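Side-chain contact in monothiol glutaredoxin-S14, chloroplastic (Arabidopsis thaliana, PDB 3IPZ), which may donate iron-sulfur clusters to recipient proteins, binds a [2Fe-2S] cluster as a homodimer and a labile Fe-S cluster with BOLA1, and may regulate CAX cation transporters: residues 75-78 with 83-86. Sequence-based numbering, arbitrary orientation.
Sequences PQLY and FFGG
L77 supplies both ends of the backbone pairing between the antiparallel strands 76-79 and 82-85. Its N donates to G85 O at 3.0 Å, and its O accepts from F84 N at 2.7 Å. A weak third bond runs from G85 N to the same L77 O. F84 and G85 thus both face L77, a classic beta bulge that shifts the register by one residue before the non-hydrogen-bonded pair Y78-F83. At G85, phi 160° would press a side chain against the preceding carbonyl O, which calls for glycine. Past it, G86 CA makes a C-H...O contact of 3.2 Å with the carbonyl O of P75, a cis-proline, and G86 takes the N-cap position of helix 87-96.

The Y78 ring lies over the backbone of F83: F83 CA sits 3.7 Å from the ring centroid in a CH-pi contact, and F83 CB packs on Y78 CE2 at 3.5 Å. Turned away from the backbone N (chi1 173°), the side chain of F83 carries its ring past the tyrosine, the planes 53° apart, so that F83 CE1 lies 3.9 Å from Q76 CG. Q76 OE1 and Y78 OH both hydrogen-bond S69 OG of helix 59-69, while Q76 NE2 bonds T73 O. On the other side of the sheet, L77 CD2 brushes F84 CD2 at 4.3 Å.

This hairpin ends the thioredoxin-fold sheet of the glutaredoxin domain, with strand 20-24 bonded to the far edge of 76-79. Helix 59-69 packs on the Q76, Y78 and F83 face; L77 meets helices 34-45 and 87-96, while F84 touches 87-96 and 98-108. P75 rests on F35, inferred to contribute to the cluster site.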
loop_
_atom_site.group_PDB
_atom_site.type_symbol
_atom_site.label_atom_id
_atom_site.label_comp_id
_atom_site.label_asym_id
_atom_site.label_seq_id
_atom_site.Cartn_x
_atom_site.Cartn_y
_atom_site.Cartn_z
ATOM N N PRO A 75 -0.242 -7.556 -0.360
ATOM C CA PRO A 75 -0.260 -6.090 -0.351
ATOM C C PRO A 75 -0.259 -5.319 0.961
ATOM O O PRO A 75 -0.778 -5.752 1.984
ATOM C CB PRO A 75 -1.501 -5.770 -1.171
ATOM C CG PRO A 75 -2.432 -6.874 -0.762
ATOM C CD PRO A 75 -1.525 -8.089 -0.855
ATOM N N GLN A 76 0.331 -4.137 0.880
ATOM C CA GLN A 76 0.406 -3.190 1.972
ATOM C C GLN A 76 -0.099 -1.886 1.354
ATOM O O GLN A 76 0.465 -1.400 0.380
ATOM C CB GLN A 76 1.853 -3.030 2.460
ATOM C CG GLN A 76 2.268 -4.055 3.497
ATOM C CD GLN A 76 3.680 -3.849 4.015
ATOM O OE1 GLN A 76 4.186 -2.728 4.057
ATOM N NE2 GLN A 76 4.315 -4.936 4.433
ATOM N N LEU A 77 -1.162 -1.329 1.921
ATOM C CA LEU A 77 -1.749 -0.102 1.405
ATOM C C LEU A 77 -1.487 1.102 2.283
ATOM O O LEU A 77 -1.675 1.059 3.495
ATOM C CB LEU A 77 -3.264 -0.272 1.239
ATOM C CG LEU A 77 -4.091 0.898 0.679
ATOM C CD1 LEU A 77 -3.675 1.199 -0.764
ATOM C CD2 LEU A 77 -5.575 0.534 0.731
ATOM N N TYR A 78 -1.033 2.181 1.660
ATOM C CA TYR A 78 -0.784 3.425 2.371
ATOM C C TYR A 78 -1.740 4.504 1.839
ATOM O O TYR A 78 -2.004 4.584 0.628
ATOM C CB TYR A 78 0.670 3.879 2.182
ATOM C CG TYR A 78 1.645 3.233 3.143
ATOM C CD1 TYR A 78 2.132 1.936 2.924
ATOM C CD2 TYR A 78 2.070 3.919 4.288
ATOM C CE1 TYR A 78 3.028 1.337 3.834
ATOM C CE2 TYR A 78 2.951 3.339 5.193
ATOM C CZ TYR A 78 3.427 2.049 4.965
ATOM O OH TYR A 78 4.276 1.484 5.892
ATOM N N PHE A 83 0.273 3.943 7.046
ATOM C CA PHE A 83 -0.020 2.561 6.699
ATOM C C PHE A 83 -1.481 2.248 7.057
ATOM O O PHE A 83 -1.892 2.378 8.210
ATOM C CB PHE A 83 0.931 1.624 7.446
ATOM C CG PHE A 83 0.598 0.173 7.291
ATOM C CD1 PHE A 83 0.572 -0.419 6.033
ATOM C CD2 PHE A 83 0.281 -0.603 8.406
ATOM C CE1 PHE A 83 0.226 -1.778 5.880
ATOM C CE2 PHE A 83 -0.064 -1.953 8.264
ATOM C CZ PHE A 83 -0.091 -2.539 6.992
ATOM N N PHE A 84 -2.263 1.842 6.063
ATOM C CA PHE A 84 -3.663 1.526 6.303
ATOM C C PHE A 84 -3.858 0.062 6.677
ATOM O O PHE A 84 -4.569 -0.240 7.624
ATOM C CB PHE A 84 -4.511 1.854 5.076
ATOM C CG PHE A 84 -5.977 1.740 5.324
ATOM C CD1 PHE A 84 -6.649 2.726 6.053
ATOM C CD2 PHE A 84 -6.684 0.626 4.879
ATOM C CE1 PHE A 84 -7.995 2.605 6.341
ATOM C CE2 PHE A 84 -8.041 0.491 5.162
ATOM C CZ PHE A 84 -8.699 1.479 5.894
ATOM N N GLY A 85 -3.237 -0.850 5.935
ATOM C CA GLY A 85 -3.377 -2.256 6.271
ATOM C C GLY A 85 -3.052 -3.205 5.140
ATOM O O GLY A 85 -2.758 -2.767 4.020
ATOM N N GLY A 86 -3.084 -4.505 5.440
ATOM C CA GLY A 86 -2.814 -5.505 4.423
ATOM C C GLY A 86 -4.119 -5.872 3.737
ATOM O O GLY A 86 -5.099 -5.131 3.821
#